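PDB 4CW4: beta-ketoacyl synthase from Pseudomonas aeruginosa, which catalyses the condensation of acetyl-CoA with malonyl-acyl carrier protein to make acetoacetyl-acyl carrier protein, the primer of fatty acid synthesis. Local coordinates for residues F30-I35 / S88-R93; H188-Q193 / L363-Q368. All coordinates share one frame; numbering follows the deposited sequence.

How the contacts relate
Each contact rests on an arginine of its own, Arg32 in contact 1 and Arg190 in contact 2, which reaches across from a helix and grips its partner side-on through NE and NH2, both to one hydroxyl oxygen in contact 1 and one to each carboxylate oxygen in contact 2. Contact 1 closes along the chain before contact 2 opens; their centres lie about 18 Å apart, nearest atoms about 6 Å. Strand 169-171 bonds to both: it pairs with strand 91-93 of contact 1, and Gly171 has backbone bonds to Leu363 and Glu365 of contact 2. Contact 1 ties together early parts of the chain, away from the annotated active-site residues, whereas contact 2 holds helix 190-204 to the approach of strand 366-374 in the ketosynthase core.

Contact 1. Residues F30-I35 / S88-R93; sequences FRRMVI and STLVRR
A helix C-terminus meets the loop between a helix and a strand here: Arg32, in the last turn of helix 28-33, reaches the residues that leave helix 74-87 and enter strand 91-93. Its guanidinium takes hold of Thr89 side-on. NE donates to Thr89 OG1 over 2.8 Å at 161°, and Arg32 NH2 adds a longer, more bent bond of 3.2 Å to the same Thr89 OG1. The hydroxyl oxygen lies almost exactly in the guanidinium plane, at its edge. With CG anti to the backbone N (chi1 165°) and a bend at chi2 (66°), the arginine chain leaves the helix and turns its NE edge toward the threonine. Leu90 approaches from the opposite direction and lays CD1 over one face of the guanidinium, 3.4 Å from Arg32 NH2, so the flat group has a polar neighbour at its edge and a methyl on its face. Thr89 OG1 is also hydrogen-bonded to Ile85 O, linking the arginine through the hydroxyl to the end of helix 74-87. Around the pair, Arg32 also touches Leu50 of helix 40-53, while Leu90 and Met33 both pack on Tyr474 of helix 472-475.

Contact 2. Residues H188-Q193 / L363-Q368; sequences HPRGLQ and LAESSQ
Arg190 and Glu365 form a bidentate salt bridge between the start of helix 190-204 and the residue just ahead of strand 366-374, within the thiolase-like core of the ketosynthase. NE of Arg190 donates to Glu365 OE1 over 2.8 Å, and Arg190 NH2 to Glu365 OE2 over 3.0 Å; both bonds are nearly straight. The guanidinium offers its NE side, and each nitrogen takes a separate oxygen on its syn side. Both oxygens lie close to the guanidinium plane, yet the nitrogens stand somewhat out of the carboxylate plane, consistent with the 26° between the two planes. Arginine's chain is fully extended from CG to NE, whereas the glutamate starts with CG between its backbone N and carbonyl carbon (chi1 61°) and then runs straight, the two side chains meeting at about a right angle.

In the next shell, Glu365 OE2 is also hydrogen-bonded to Tyr98 OH and Leu173 N, so this one oxygen has three polar partners, while Tyr98 additionally touches Arg190 and Met194 of the same helix packs on Glu365. The glutamate side chain lies about 10 Å from that of His477, a predicted active-site residue whose backbone bonds to Ala364. At the helix start, Pro189 O, at the N-cap position, receives Leu192 N at 2.9 Å and Gln193 N at 3.1 Å.

Contact 1. Residues F30-I35 / S88-R93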
ATOM      1  N   PHE A  30      15.255  14.972  18.021  1.00  8.71           N
ATOM      2  CA  PHE A  30      16.362  15.701  17.436  1.00  8.74           C
ATOM      3  C   PHE A  30      17.388  16.022  18.498  1.00  9.09           C
ATOM      4  O   PHE A  30      18.587  15.811  18.312  1.00  9.81           O
ATOM      5  CB  PHE A  30      15.852  16.989  16.781  1.00  9.90           C
ATOM      6  CG  PHE A  30      16.946  17.865  16.244  1.00  9.45           C
ATOM      7  CD1 PHE A  30      17.502  17.619  15.005  1.00  9.95           C
ATOM      8  CD2 PHE A  30      17.429  18.924  16.977  1.00 10.14           C
ATOM      9  CE1 PHE A  30      18.497  18.434  14.503  1.00 10.64           C
ATOM     10  CE2 PHE A  30      18.449  19.718  16.484  1.00 11.06           C
ATOM     11  CZ  PHE A  30      18.993  19.464  15.255  1.00 11.62           C
ATOM     12  N   ARG A  31      16.918  16.513  19.631  1.00  9.08           N
ATOM     13  CA  ARG A  31      17.836  16.876  20.691  1.00 10.67           C
ATOM     14  C   ARG A  31      18.629  15.668  21.183  1.00 10.07           C
ATOM     15  O   ARG A  31      19.805  15.796  21.492  1.00 10.85           O
ATOM     16  CB  ARG A  31      17.112  17.544  21.850  1.00 11.33           C
ATOM     17  CG  ARG A  31      16.753  18.986  21.598  1.00 12.94           C
ATOM     18  CD  ARG A  31      16.134  19.561  22.855  1.00 15.06           C
ATOM     19  NE  ARG A  31      14.703  19.604  22.751  1.00 14.96           N
ATOM     20  CZ  ARG A  31      13.894  20.020  23.726  1.00 14.65           C
ATOM     21  NH1 ARG A  31      14.355  20.255  24.948  1.00 14.17           N
ATOM     22  NH2 ARG A  31      12.606  20.128  23.493  1.00 15.94           N
ATOM     23  N   ARG A  32      17.996  14.505  21.288  1.00 10.08           N
ATOM     24  CA  ARG A  32      18.750  13.304  21.658  1.00  9.95           C
ATOM     25  C   ARG A  32      19.864  13.045  20.639  1.00 10.03           C
ATOM     26  O   ARG A  32      20.980  12.658  21.014  1.00  9.56           O
ATOM     27  CB  ARG A  32      17.840  12.079  21.759  1.00  9.59           C
ATOM     28  CG  ARG A  32      18.581  10.725  21.785  1.00 10.15           C
ATOM     29  CD  ARG A  32      19.410  10.568  23.026  1.00 11.30           C
ATOM     30  NE  ARG A  32      20.195   9.334  23.030  1.00 11.11           N
ATOM     31  CZ  ARG A  32      21.470   9.232  22.654  1.00 10.73           C
ATOM     32  NH1 ARG A  32      22.119  10.285  22.189  1.00 11.77           N
ATOM     33  NH2 ARG A  32      22.089   8.057  22.722  1.00 11.54           N
ATOM     34  N   MET A  33      19.565  13.229  19.355  1.00  9.66           N
ATOM     35  CA  MET A  33      20.569  12.966  18.344  1.00  8.67           C
ATOM     36  C   MET A  33      21.754  13.937  18.442  1.00 10.08           C
ATOM     37  O   MET A  33      22.884  13.523  18.208  1.00 12.16           O
ATOM     38  CB  MET A  33      19.935  12.957  16.954  1.00  9.19           C
ATOM     39  CG  MET A  33      18.956  11.813  16.805  1.00  9.80           C
ATOM     40  SD  MET A  33      18.289  11.568  15.147  1.00 10.35           S
ATOM     41  CE  MET A  33      16.833  12.611  15.201  1.00 12.83           C
ATOM     42  N   VAL A  34      21.506  15.192  18.813  1.00 11.28           N
ATOM     43  CA  VAL A  34      22.600  16.167  18.963  1.00 11.18           C
ATOM     44  C   VAL A  34      22.793  16.573  20.416  1.00 11.62           C
ATOM     45  O   VAL A  34      23.140  17.712  20.715  1.00 11.13           O
ATOM     46  CB  VAL A  34      22.384  17.401  18.061  1.00 11.80           C
ATOM     47  CG1 VAL A  34      22.366  16.978  16.596  1.00 13.06           C
ATOM     48  CG2 VAL A  34      21.104  18.146  18.440  1.00 12.42           C
ATOM     49  N   ILE A  35      22.648  15.607  21.317  1.00 11.01           N
ATOM     50  CA  ILE A  35      22.467  15.920  22.730  1.00 12.21           C
ATOM     51  C   ILE A  35      23.658  16.661  23.318  1.00 13.26           C
ATOM     52  O   ILE A  35      23.496  17.599  24.114  1.00 13.35           O
ATOM     53  CB  ILE A  35      22.126  14.643  23.518  1.00 11.72           C
ATOM     54  CG1 ILE A  35      21.574  14.983  24.907  1.00 13.47           C
ATOM     55  CG2 ILE A  35      23.327  13.689  23.595  1.00 12.12           C
ATOM     56  CD1 ILE A  35      20.144  15.445  24.911  1.00 14.06           C
ATOM     57  N   SER A  88      20.374   2.985  26.023  1.00 13.02           N
ATOM     58  CA  SER A  88      19.054   2.387  25.804  1.00 12.50           C
ATOM     59  C   SER A  88      18.186   3.179  24.806  1.00 11.02           C
ATOM     60  O   SER A  88      16.957   3.040  24.774  1.00 11.14           O
ATOM     61  CB  SER A  88      18.315   2.252  27.123  1.00 14.78           C
ATOM     62  OG  SER A  88      18.941   1.292  27.950  1.00 18.06           O
ATOM     63  N   THR A  89      18.857   3.984  23.996  1.00 10.84           N
ATOM     64  CA  THR A  89      18.248   4.690  22.891  1.00 10.17           C
ATOM     65  C   THR A  89      19.113   4.479  21.646  1.00  9.76           C
ATOM     66  O   THR A  89      20.232   3.978  21.738  1.00 10.43           O
ATOM     67  CB  THR A  89      18.125   6.200  23.183  1.00 10.36           C
ATOM     68  OG1 THR A  89      19.375   6.704  23.661  1.00 10.47           O
ATOM     69  CG2 THR A  89      17.022   6.464  24.200  1.00 10.55           C
ATOM     70  N   LEU A  90      18.574   4.873  20.492  1.00  8.97           N
ATOM     71  CA  LEU A  90      19.256   4.818  19.200  1.00  9.19           C
ATOM     72  C   LEU A  90      19.483   3.381  18.737  1.00  8.84           C
ATOM     73  O   LEU A  90      18.983   2.425  19.355  1.00 10.06           O
ATOM     74  CB  LEU A  90      20.548   5.643  19.209  1.00  9.37           C
ATOM     75  CG  LEU A  90      20.393   7.123  19.594  1.00 10.42           C
ATOM     76  CD1 LEU A  90      21.691   7.844  19.343  1.00 11.26           C
ATOM     77  CD2 LEU A  90      19.242   7.811  18.849  1.00  9.73           C
ATOM     78  N   VAL A  91      20.182   3.224  17.623  1.00  8.86           N
ATOM     79  CA  VAL A  91      20.556   1.895  17.129  1.00  9.71           C
ATOM     80  C   VAL A  91      21.391   1.167  18.189  1.00  8.98           C
ATOM     81  O   VAL A  91      22.312   1.736  18.776  1.00  9.74           O
ATOM     82  CB  VAL A  91      21.370   1.996  15.817  1.00 10.31           C
ATOM     83  CG1 VAL A  91      21.954   0.645  15.418  1.00 10.47           C
ATOM     84  CG2 VAL A  91      20.507   2.567  14.724  1.00  9.97           C
ATOM     85  N   ARG A  92      21.058  -0.098  18.447  1.00 10.13           N
ATOM     86  CA  ARG A  92      21.767  -0.904  19.451  1.00  9.72           C
ATOM     87  C   ARG A  92      21.404  -2.372  19.283  1.00  9.49           C
ATOM     88  O   ARG A  92      20.552  -2.701  18.453  1.00 10.10           O
ATOM     89  CB  ARG A  92      21.413  -0.421  20.866  1.00  9.79           C
ATOM     90  CG  ARG A  92      19.922  -0.420  21.193  1.00 10.28           C
ATOM     91  CD  ARG A  92      19.630   0.506  22.382  1.00 10.62           C
ATOM     92  NE  ARG A  92      18.282   0.307  22.917  1.00 10.32           N
ATOM     93  CZ  ARG A  92      17.172   0.848  22.428  1.00 10.69           C
ATOM     94  NH1 ARG A  92      17.214   1.694  21.399  1.00 10.83           N
ATOM     95  NH2 ARG A  92      16.010   0.557  22.988  1.00  9.55           N
ATOM     96  N   ARG A  93      22.004  -3.241  20.089  1.00 10.96           N
ATOM     97  CA  ARG A  93      21.702  -4.669  20.019  1.00 11.02           C
ATOM     98  C   ARG A  93      20.219  -4.877  20.304  1.00 10.67           C
ATOM     99  O   ARG A  93      19.626  -4.182  21.132  1.00 10.94           O
ATOM    100  CB  ARG A  93      22.564  -5.469  21.017  1.00 12.49           C
ATOM    101  CG  ARG A  93      22.634  -6.977  20.734  1.00 14.81           C
ATOM    102  CD  ARG A  93      23.662  -7.676  21.628  1.00 16.84           C
ATOM    103  NE  ARG A  93      24.085  -8.985  21.079  1.00 17.60           N
ATOM    104  CZ  ARG A  93      23.394 -10.116  21.213  1.00 19.13           C
ATOM    105  NH1 ARG A  93      22.239 -10.137  21.891  1.00 19.81           N
ATOM    106  NH2 ARG A  93      23.857 -11.240  20.680  1.00 19.90           N
TER

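Contact 2. Residues H188-Q193 / L363-Q368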
ATOM      1  N   HIS A 188      -4.211  -5.213  19.054  1.00 13.29           N
ATOM      2  CA  HIS A 188      -3.629  -4.394  18.001  1.00 12.56           C
ATOM      3  C   HIS A 188      -2.183  -4.783  17.705  1.00 11.87           C
ATOM      4  O   HIS A 188      -1.369  -4.868  18.628  1.00 13.83           O
ATOM      5  CB  HIS A 188      -3.646  -2.935  18.425  1.00 12.68           C
ATOM      6  CG  HIS A 188      -5.014  -2.366  18.557  1.00 12.96           C
ATOM      7  ND1 HIS A 188      -5.249  -1.140  19.138  1.00 12.47           N
ATOM      8  CD2 HIS A 188      -6.225  -2.857  18.199  1.00 13.36           C
ATOM      9  CE1 HIS A 188      -6.546  -0.889  19.112  1.00 13.06           C
ATOM     10  NE2 HIS A 188      -7.161  -1.919  18.556  1.00 14.12           N
ATOM     11  N   PRO A 189      -1.842  -4.973  16.420  1.00 11.36           N
ATOM     12  CA  PRO A 189      -0.423  -5.055  16.065  1.00 11.03           C
ATOM     13  C   PRO A 189       0.375  -3.843  16.550  1.00 11.28           C
ATOM     14  O   PRO A 189      -0.167  -2.718  16.677  1.00 10.66           O
ATOM     15  CB  PRO A 189      -0.440  -5.078  14.541  1.00 11.69           C
ATOM     16  CG  PRO A 189      -1.769  -5.616  14.178  1.00 12.35           C
ATOM     17  CD  PRO A 189      -2.697  -5.067  15.225  1.00 12.54           C
ATOM     18  N   ARG A 190       1.664  -4.060  16.793  1.00 12.03           N
ATOM     19  CA  ARG A 190       2.542  -3.004  17.310  1.00 11.31           C
ATOM     20  C   ARG A 190       2.535  -1.768  16.408  1.00 11.05           C
ATOM     21  O   ARG A 190       2.525  -0.653  16.913  1.00 11.58           O
ATOM     22  CB  ARG A 190       3.959  -3.539  17.472  1.00 12.20           C
ATOM     23  CG  ARG A 190       4.941  -2.526  18.055  1.00 12.02           C
ATOM     24  CD  ARG A 190       6.237  -3.205  18.433  1.00 12.85           C
ATOM     25  NE  ARG A 190       7.239  -2.268  18.924  1.00 12.18           N
ATOM     26  CZ  ARG A 190       7.305  -1.829  20.176  1.00 12.63           C
ATOM     27  NH1 ARG A 190       6.416  -2.226  21.076  1.00 14.29           N
ATOM     28  NH2 ARG A 190       8.260  -0.988  20.532  1.00 13.68           N
ATOM     29  N   GLY A 191       2.492  -1.961  15.093  1.00 11.12           N
ATOM     30  CA  GLY A 191       2.471  -0.822  14.184  1.00 10.41           C
ATOM     31  C   GLY A 191       1.231   0.043  14.344  1.00 11.25           C
ATOM     32  O   GLY A 191       1.279   1.242  14.116  1.00 11.19           O
ATOM     33  N   LEU A 192       0.115  -0.571  14.733  1.00 11.50           N
ATOM     34  CA  LEU A 192      -1.102   0.185  14.952  1.00 11.56           C
ATOM     35  C   LEU A 192      -1.049   0.920  16.279  1.00 11.36           C
ATOM     36  O   LEU A 192      -1.494   2.056  16.354  1.00 11.45           O
ATOM     37  CB  LEU A 192      -2.341  -0.696  14.841  1.00 10.96           C
ATOM     38  CG  LEU A 192      -2.513  -1.398  13.489  1.00 11.98           C
ATOM     39  CD1 LEU A 192      -3.945  -1.927  13.347  1.00 12.03           C
ATOM     40  CD2 LEU A 192      -2.138  -0.509  12.288  1.00 12.17           C
ATOM     41  N   GLN A 193      -0.506   0.279  17.317  1.00 11.48           N
ATOM     42  CA  GLN A 193      -0.277   0.953  18.588  1.00 11.54           C
ATOM     43  C   GLN A 193       0.588   2.195  18.375  1.00 12.15           C
ATOM     44  O   GLN A 193       0.284   3.265  18.889  1.00 11.91           O
ATOM     45  CB  GLN A 193       0.419   0.013  19.565  1.00 11.90           C
ATOM     46  CG  GLN A 193      -0.356  -1.268  19.872  1.00 13.10           C
ATOM     47  CD  GLN A 193       0.442  -2.237  20.682  1.00 16.04           C
ATOM     48  OE1 GLN A 193       1.548  -1.951  21.115  1.00 18.56           O
ATOM     49  NE2 GLN A 193      -0.125  -3.383  20.911  1.00 20.08           N
ATOM     50  N   LEU A 363      17.633  -2.311  10.411  0.50 10.15           N
ATOM     51  CA  LEU A 363      16.190  -2.247  10.487  0.50 10.18           C
ATOM     52  C   LEU A 363      15.753  -1.498  11.748  0.50  9.18           C
ATOM     53  O   LEU A 363      16.349  -1.663  12.806  0.50  8.63           O
ATOM     54  CB  LEU A 363      15.663  -3.676  10.508  0.50 12.01           C
ATOM     55  CG  LEU A 363      14.179  -3.898  10.349  0.50 12.47           C
ATOM     56  CD1 LEU A 363      13.718  -3.435   8.990  0.50 13.28           C
ATOM     57  CD2 LEU A 363      13.887  -5.365  10.539  0.50 12.01           C
ATOM     58  N   ALA A 364      14.700  -0.690  11.638  1.00  8.96           N
ATOM     59  CA  ALA A 364      14.216   0.117  12.742  1.00  9.19           C
ATOM     60  C   ALA A 364      12.697   0.240  12.722  1.00  8.94           C
ATOM     61  O   ALA A 364      12.052   0.053  11.690  1.00  9.79           O
ATOM     62  CB  ALA A 364      14.828   1.491  12.693  1.00  9.22           C
ATOM     63  N   GLU A 365      12.151   0.601  13.875  1.00  9.93           N
ATOM     64  CA  GLU A 365      10.731   0.922  13.998  1.00  9.64           C
ATOM     65  C   GLU A 365      10.540   2.413  14.257  1.00  8.97           C
ATOM     66  O   GLU A 365      11.294   3.042  14.997  1.00 10.26           O
ATOM     67  CB  GLU A 365      10.108   0.129  15.147  1.00  8.97           C
ATOM     68  CG  GLU A 365      10.704   0.405  16.520  1.00  9.77           C
ATOM     69  CD  GLU A 365      10.166  -0.488  17.633  1.00 10.36           C
ATOM     70  OE1 GLU A 365       9.356  -1.415  17.369  1.00 11.16           O
ATOM     71  OE2 GLU A 365      10.577  -0.271  18.784  1.00 10.38           O
ATOM     72  N   SER A 366       9.499   2.976  13.656  1.00  8.13           N
ATOM     73  CA  SER A 366       9.185   4.390  13.827  1.00  7.66           C
ATOM     74  C   SER A 366       7.778   4.661  13.390  1.00  7.58           C
ATOM     75  O   SER A 366       7.300   4.069  12.418  1.00  8.65           O
ATOM     76  CB  SER A 366      10.099   5.251  12.970  1.00  9.38           C
ATOM     77  OG  SER A 366       9.860   6.639  13.208  1.00  8.48           O
ATOM     78  N   SER A 367       7.109   5.559  14.097  1.00  8.35           N
ATOM     79  CA  SER A 367       5.867   6.137  13.595  1.00  8.97           C
ATOM     80  C   SER A 367       5.972   7.630  13.771  1.00  8.21           C
ATOM     81  O   SER A 367       6.298   8.115  14.850  1.00  9.40           O
ATOM     82  CB  SER A 367       4.622   5.608  14.305  1.00 10.98           C
ATOM     83  OG  SER A 367       3.457   6.174  13.715  1.00 11.64           O
ATOM     84  N   GLN A 368       5.669   8.361  12.703  0.69  8.56           N
ATOM     85  CA  GLN A 368       5.855   9.809  12.637  0.69  8.76           C
ATOM     86  C   GLN A 368       4.711  10.410  11.846  0.69  9.07           C
ATOM     87  O   GLN A 368       4.308   9.835  10.844  0.69  8.78           O
ATOM     88  CB  GLN A 368       7.152  10.138  11.898  0.69  9.54           C
ATOM     89  CG  GLN A 368       8.428   9.584  12.490  0.69 10.38           C
ATOM     90  CD  GLN A 368       8.955  10.409  13.628  0.69 10.75           C
ATOM     91  OE1 GLN A 368       8.191  10.940  14.434  0.69 11.46           O
ATOM     92  NE2 GLN A 368      10.271  10.519  13.712  0.69 10.06           N
TER